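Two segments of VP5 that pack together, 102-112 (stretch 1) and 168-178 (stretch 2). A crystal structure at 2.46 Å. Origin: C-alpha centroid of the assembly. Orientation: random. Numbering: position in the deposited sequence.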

# COMPACT_ATOMS: atom_id res chain seq x y z
N VAL A 102 -19.48 15.41 0.12
CA VAL A 102 -18.90 14.58 1.19
C VAL A 102 -19.32 13.13 0.94
O VAL A 102 -18.47 12.25 0.88
CB VAL A 102 -19.34 15.06 2.62
CG1 VAL A 102 -18.86 14.11 3.72
CG2 VAL A 102 -18.87 16.47 2.90
N ASN A 103 -20.63 12.92 0.75
CA ASN A 103 -21.25 11.62 0.54
C ASN A 103 -20.83 10.98 -0.78
O ASN A 103 -20.60 9.78 -0.80
CB ASN A 103 -22.77 11.74 0.62
CG ASN A 103 -23.27 12.19 1.98
OD1 ASN A 103 -22.64 11.96 3.02
ND2 ASN A 103 -24.41 12.85 2.00
N SER A 104 -20.70 11.78 -1.86
CA SER A 104 -20.30 11.31 -3.19
C SER A 104 -18.85 10.81 -3.19
O SER A 104 -18.56 9.74 -3.73
CB SER A 104 -20.47 12.41 -4.23
OG SER A 104 -20.33 11.91 -5.55
N TYR A 105 -17.95 11.59 -2.57
CA TYR A 105 -16.53 11.27 -2.48
C TYR A 105 -16.30 10.10 -1.51
O TYR A 105 -15.54 9.18 -1.85
CB TYR A 105 -15.72 12.52 -2.07
CG TYR A 105 -14.33 12.21 -1.56
CD1 TYR A 105 -13.39 11.55 -2.35
CD2 TYR A 105 -13.95 12.57 -0.27
CE1 TYR A 105 -12.12 11.26 -1.88
CE2 TYR A 105 -12.67 12.29 0.21
CZ TYR A 105 -11.77 11.62 -0.59
OH TYR A 105 -10.51 11.36 -0.10
N LEU A 106 -16.96 10.10 -0.33
CA LEU A 106 -16.78 9.03 0.66
C LEU A 106 -17.43 7.72 0.20
O LEU A 106 -16.97 6.67 0.63
CB LEU A 106 -17.25 9.44 2.07
CG LEU A 106 -16.37 10.55 2.69
CD1 LEU A 106 -16.95 11.11 3.91
CD2 LEU A 106 -15.00 10.07 3.03
N THR A 107 -18.41 7.77 -0.74
CA THR A 107 -19.01 6.55 -1.32
C THR A 107 -17.95 5.88 -2.19
O THR A 107 -17.79 4.67 -2.10
CB THR A 107 -20.32 6.88 -2.07
OG1 THR A 107 -21.30 7.18 -1.10
CG2 THR A 107 -20.83 5.73 -2.94
N THR A 108 -17.19 6.68 -2.97
CA THR A 108 -16.11 6.20 -3.85
C THR A 108 -14.98 5.60 -3.01
O THR A 108 -14.37 4.63 -3.45
CB THR A 108 -15.62 7.34 -4.76
OG1 THR A 108 -16.75 7.89 -5.45
CG2 THR A 108 -14.61 6.87 -5.79
N VAL A 109 -14.73 6.13 -1.79
CA VAL A 109 -13.70 5.61 -0.89
C VAL A 109 -14.21 4.30 -0.27
O VAL A 109 -13.50 3.30 -0.35
CB VAL A 109 -13.24 6.65 0.18
CG1 VAL A 109 -12.25 6.04 1.16
CG2 VAL A 109 -12.64 7.88 -0.48
N GLN A 110 -15.44 4.30 0.29
CA GLN A 110 -16.07 3.11 0.90
C GLN A 110 -16.19 1.97 -0.10
O GLN A 110 -15.89 0.83 0.25
CB GLN A 110 -17.46 3.44 1.45
CG GLN A 110 -17.48 4.31 2.69
CD GLN A 110 -18.87 4.85 2.94
OE1 GLN A 110 -19.60 5.24 2.02
NE2 GLN A 110 -19.26 4.90 4.20
N SER A 111 -16.63 2.27 -1.34
CA SER A 111 -16.80 1.28 -2.41
C SER A 111 -15.48 0.62 -2.76
O SER A 111 -15.45 -0.59 -2.87
CB SER A 111 -17.41 1.91 -3.66
OG SER A 111 -18.67 2.47 -3.35
N ASN A 112 -14.40 1.41 -2.92
CA ASN A 112 -13.08 0.88 -3.25
C ASN A 112 -12.57 -0.05 -2.17
O ASN A 112 -12.05 -1.11 -2.49
CB ASN A 112 -12.08 2.01 -3.48
CG ASN A 112 -12.28 2.75 -4.77
OD1 ASN A 112 -12.73 2.21 -5.79
ND2 ASN A 112 -11.95 4.03 -4.76
N SER A 168 -25.27 -6.41 3.77
CA SER A 168 -25.66 -5.26 2.95
C SER A 168 -25.24 -3.99 3.68
O SER A 168 -25.66 -3.77 4.82
CB SER A 168 -27.15 -5.28 2.66
OG SER A 168 -27.46 -4.36 1.63
N PHE A 169 -24.37 -3.20 3.05
CA PHE A 169 -23.85 -1.96 3.63
C PHE A 169 -24.42 -0.74 2.92
O PHE A 169 -24.40 -0.67 1.70
CB PHE A 169 -22.31 -1.95 3.58
CG PHE A 169 -21.67 -0.68 4.11
CD1 PHE A 169 -21.54 -0.48 5.48
CD2 PHE A 169 -21.20 0.30 3.25
CE1 PHE A 169 -20.95 0.69 5.98
CE2 PHE A 169 -20.60 1.46 3.75
CZ PHE A 169 -20.48 1.64 5.11
N THR A 170 -24.89 0.23 3.71
CA THR A 170 -25.43 1.47 3.17
C THR A 170 -24.28 2.48 3.05
O THR A 170 -23.65 2.83 4.05
CB THR A 170 -26.60 1.99 4.03
OG1 THR A 170 -27.49 0.91 4.33
CG2 THR A 170 -27.36 3.13 3.35
N LEU A 171 -24.00 2.93 1.82
CA LEU A 171 -22.95 3.90 1.53
C LEU A 171 -23.39 5.31 1.93
O LEU A 171 -24.58 5.53 2.20
CB LEU A 171 -22.57 3.84 0.04
CG LEU A 171 -22.00 2.50 -0.45
CD1 LEU A 171 -22.11 2.36 -1.94
CD2 LEU A 171 -20.57 2.32 -0.02
N ALA A 172 -22.43 6.27 1.98
CA ALA A 172 -22.70 7.66 2.34
C ALA A 172 -23.72 8.29 1.39
O ALA A 172 -24.55 9.08 1.81
CB ALA A 172 -21.41 8.46 2.32
N ASP A 173 -23.68 7.85 0.12
CA ASP A 173 -24.58 8.23 -0.97
C ASP A 173 -26.02 7.84 -0.65
O ASP A 173 -26.96 8.43 -1.21
CB ASP A 173 -24.14 7.52 -2.27
CG ASP A 173 -24.28 8.33 -3.54
OD1 ASP A 173 -25.06 9.31 -3.55
OD2 ASP A 173 -23.60 7.99 -4.53
N GLY A 174 -26.18 6.84 0.21
CA GLY A 174 -27.48 6.32 0.59
C GLY A 174 -27.82 5.05 -0.16
O GLY A 174 -28.81 4.38 0.16
N THR A 175 -26.99 4.70 -1.17
CA THR A 175 -27.14 3.49 -1.99
C THR A 175 -26.65 2.28 -1.18
O THR A 175 -25.91 2.46 -0.20
CB THR A 175 -26.37 3.62 -3.32
OG1 THR A 175 -24.98 3.81 -3.05
CG2 THR A 175 -26.90 4.75 -4.20
N THR A 176 -27.07 1.06 -1.56
CA THR A 176 -26.67 -0.16 -0.85
C THR A 176 -25.66 -0.97 -1.68
O THR A 176 -25.72 -0.98 -2.91
CB THR A 176 -27.88 -1.01 -0.47
OG1 THR A 176 -28.72 -1.19 -1.61
CG2 THR A 176 -28.67 -0.42 0.69
N MET A 177 -24.73 -1.62 -0.98
CA MET A 177 -23.67 -2.44 -1.56
C MET A 177 -23.57 -3.76 -0.79
O MET A 177 -23.55 -3.74 0.44
CB MET A 177 -22.34 -1.67 -1.51
CG MET A 177 -21.21 -2.36 -2.23
SD MET A 177 -19.64 -1.53 -1.99
CE MET A 177 -18.62 -2.56 -2.96
N SER A 178 -23.50 -4.89 -1.50
CA SER A 178 -23.35 -6.19 -0.86
C SER A 178 -21.86 -6.43 -0.57
O SER A 178 -21.03 -6.21 -1.45
CB SER A 178 -23.93 -7.30 -1.73
OG SER A 178 -23.96 -8.54 -1.03

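Two hydrogen bonds tie the hairpin turn of stretch 2 to one face of the helix in stretch 1, and both use backbone amides of the turn as donors. Asp173 N donates to Thr107 OG1 at 2.8 Å, and Ala172 N donates to Gln110 OE1 at 3.0 Å with a nearly straight geometry. The Thr107 hydroxyl also donates to the helix backbone, OG1 lying 2.7 Å from Asn103 O, so its proton is directed into the helix while its oxygen accepts from the turn.

Both donors sit in a tight turn. Phe169 and Met177 pair through reciprocal backbone hydrogen bonds, and a type I turn from Leu171 to Gly174 closes the hairpin, with Gly174 N bonded to Leu171 O at 2.9 Å. The N-H groups of its two central residues, Ala172 and Asp173, point to the helix.

Packing surrounds this polar centre. The closest CA atoms are those of Asn103 and Ala172, 4.6 Å apart, and Ala172 CB lies 4.3 Å from Leu106 CB. Leu171 spans the next helical turn: its CD1 is 3.7 Å from Thr107 CG2, and its CD2 3.6 Å from Gln110 CB. Farther out, Gln110 NE2 meets the Phe169 ring edge, 3.6 Å from CZ, and extended Met177 places CE 3.7 Å from Ser111 O.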